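Local coordinates for CRISPR-associated endoribonuclease Cas2 (Streptococcus pyogenes serotype M1, PDB 4QR2), which probably acts as a metal-dependent endoribonuclease in CRISPR adaptive immunity and, as a homodimer, probably joins a Cas1 homodimer, at residues T6-T11 with T63-F68. Numbering follows the deposited sequence.
Sequences TYDVNT and TDSIRF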
loop_
_atom_site.group_PDB
_atom_site.type_symbol
_atom_site.label_atom_id
_atom_site.label_comp_id
_atom_site.label_asym_id
_atom_site.label_seq_id
_atom_site.Cartn_x
_atom_site.Cartn_y
_atom_site.Cartn_z
ATOM N N THR A 6 3.205 -4.001 0.037
ATOM C CA THR A 6 3.289 -2.661 -0.400
ATOM C C THR A 6 4.736 -2.257 -0.670
ATOM O O THR A 6 5.611 -2.351 0.172
ATOM C CB THR A 6 2.525 -1.678 0.576
ATOM O OG1 THR A 6 3.237 -1.660 1.837
ATOM C CG2 THR A 6 1.105 -2.115 0.913
ATOM N N TYR A 7 4.989 -1.868 -1.935
ATOM C CA TYR A 7 6.308 -1.568 -2.416
ATOM C C TYR A 7 6.459 -0.094 -2.682
ATOM O O TYR A 7 5.716 0.489 -3.464
ATOM C CB TYR A 7 6.618 -2.362 -3.722
ATOM C CG TYR A 7 8.027 -2.177 -4.284
ATOM C CD1 TYR A 7 9.111 -2.001 -3.472
ATOM C CD2 TYR A 7 8.240 -2.204 -5.637
ATOM C CE1 TYR A 7 10.375 -1.928 -3.969
ATOM C CE2 TYR A 7 9.494 -2.107 -6.170
ATOM C CZ TYR A 7 10.572 -1.940 -5.376
ATOM O OH TYR A 7 11.831 -1.841 -5.919
ATOM N N ASP A 8 7.414 0.545 -1.995
ATOM C CA ASP A 8 7.725 1.962 -2.167
ATOM C C ASP A 8 9.032 2.076 -2.955
ATOM O O ASP A 8 10.111 1.718 -2.468
ATOM C CB ASP A 8 7.958 2.572 -0.799
ATOM C CG ASP A 8 8.077 4.106 -0.798
ATOM O OD1 ASP A 8 8.115 4.724 -1.828
ATOM O OD2 ASP A 8 8.149 4.683 0.347
ATOM N N VAL A 9 8.870 2.551 -4.171
ATOM C CA VAL A 9 9.959 2.751 -5.090
ATOM C C VAL A 9 9.627 4.052 -5.831
ATOM O O VAL A 9 8.470 4.412 -6.068
ATOM C CB VAL A 9 10.134 1.569 -6.045
ATOM C CG1 VAL A 9 8.897 1.403 -6.904
ATOM C CG2 VAL A 9 11.370 1.701 -6.898
ATOM N N ASN A 10 10.702 4.749 -6.212
ATOM C CA ASN A 10 10.618 6.004 -6.919
ATOM C C ASN A 10 10.457 5.809 -8.400
ATOM O O ASN A 10 11.411 5.411 -9.045
ATOM C CB ASN A 10 11.804 6.894 -6.625
ATOM C CG ASN A 10 11.672 8.284 -7.295
ATOM O OD1 ASN A 10 10.771 8.493 -8.121
ATOM N ND2 ASN A 10 12.455 9.273 -6.820
ATOM N N THR A 11 9.228 5.950 -8.914
ATOM C CA THR A 11 8.935 5.634 -10.343
ATOM C C THR A 11 9.307 6.814 -11.286
ATOM O O THR A 11 9.075 6.791 -12.509
ATOM C CB THR A 11 7.448 5.295 -10.527
ATOM O OG1 THR A 11 6.651 6.423 -10.137
ATOM C CG2 THR A 11 7.058 4.030 -9.787
ATOM N N THR A 63 17.160 2.603 -1.002
ATOM C CA THR A 63 16.206 3.595 -1.408
ATOM C C THR A 63 14.769 3.157 -1.373
ATOM O O THR A 63 13.879 4.010 -1.448
ATOM C CB THR A 63 16.533 4.076 -2.847
ATOM O OG1 THR A 63 16.560 2.940 -3.733
ATOM C CG2 THR A 63 17.902 4.658 -2.899
ATOM N N ASP A 64 14.528 1.835 -1.409
ATOM C CA ASP A 64 13.174 1.294 -1.537
ATOM C C ASP A 64 12.789 0.644 -0.215
ATOM O O ASP A 64 13.637 0.251 0.574
ATOM C CB ASP A 64 13.128 0.138 -2.573
ATOM C CG ASP A 64 13.670 0.510 -3.978
ATOM O OD1 ASP A 64 14.074 1.685 -4.250
ATOM O OD2 ASP A 64 13.752 -0.439 -4.786
ATOM N N SER A 65 11.505 0.387 -0.022
ATOM C CA SER A 65 11.070 -0.542 1.028
ATOM C C SER A 65 9.880 -1.395 0.622
ATOM O O SER A 65 9.130 -0.992 -0.256
ATOM C CB SER A 65 10.722 0.176 2.323
ATOM O OG SER A 65 9.596 0.967 2.144
ATOM N N ILE A 66 9.689 -2.517 1.340
ATOM C CA ILE A 66 8.535 -3.375 1.178
ATOM C C ILE A 66 8.001 -3.647 2.580
ATOM O O ILE A 66 8.780 -3.965 3.497
ATOM C CB ILE A 66 8.888 -4.718 0.471
ATOM C CG1 ILE A 66 9.232 -4.398 -0.999
ATOM C CG2 ILE A 66 7.710 -5.696 0.625
ATOM C CD1 ILE A 66 9.304 -5.578 -1.908
ATOM N N ARG A 67 6.679 -3.547 2.707
ATOM C CA ARG A 67 5.980 -3.913 3.888
ATOM C C ARG A 67 5.052 -5.041 3.554
ATOM O O ARG A 67 4.454 -5.076 2.463
ATOM C CB ARG A 67 5.203 -2.681 4.507
ATOM C CG ARG A 67 6.163 -1.661 5.022
ATOM C CD ARG A 67 5.464 -0.392 5.491
ATOM N NE ARG A 67 4.800 -0.588 6.766
ATOM C CZ ARG A 67 5.413 -0.461 7.934
ATOM N NH1 ARG A 67 6.736 -0.272 7.963
ATOM N NH2 ARG A 67 4.746 -0.612 9.034
ATOM N N PHE A 68 4.917 -5.942 4.509
ATOM C CA PHE A 68 4.005 -7.092 4.400
ATOM C C PHE A 68 3.001 -7.039 5.519
ATOM O O PHE A 68 3.398 -7.064 6.720
ATOM C CB PHE A 68 4.787 -8.406 4.558
ATOM C CG PHE A 68 5.895 -8.593 3.580
ATOM C CD1 PHE A 68 5.617 -8.829 2.288
ATOM C CD2 PHE A 68 7.225 -8.512 3.985
ATOM C CE1 PHE A 68 6.638 -9.052 1.331
ATOM C CE2 PHE A 68 8.270 -8.697 3.060
ATOM C CZ PHE A 68 7.962 -8.936 1.714
HETATM O O HOH W 1 9.943 3.513 1.940
HETATM O O HOH W 2 13.328 4.213 -5.000
#
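Thr-6 and Asp-8 form hydrogen-bonded antiparallel pairs with Arg-67 and Ser-65, four backbone bonds joining strand 6-8 to strand 65-68, whose axes approach to 4.8 Å. Between them lies the non-hydrogen-bonded pair Tyr-7 and Ile-66, on the face packed by helices 14-27 and 45-58. Tyr-7 has CG anti to the backbone N (chi1 -177°); its ring meets Ile-66 obliquely, Tyr-7 CD1 lying 3.4 Å from Ile-66 CG1, and the ring edge reaches Ser-65 O. Asp-64, just before strand 65-68, accepts the Tyr-7 hydroxyl, OH to OD2 2.6 Å, from above a carboxylate plane turned 71° from the ring. Arg-19 and the backbone N of Asp-60 grip the same oxygen, while a water joins Asp-64 OD1 to Asn-10 N, tying the loop after strand 6-8 to Asp-64. On the other face a second water, its O 2.7 Å from Asp-8 OD2, also bonds Ser-65 OG; from the second subunit, Asn-36 N bonds Asp-8 OD2 and Gln-35 NE2 bonds Ser-65 OG. Asp-8, the predicted catalytic magnesium ligand, ends strand 2-8, whose antiparallel pairing with 65-71, first and fourth of the sheet, typifies the ferredoxin-like fold.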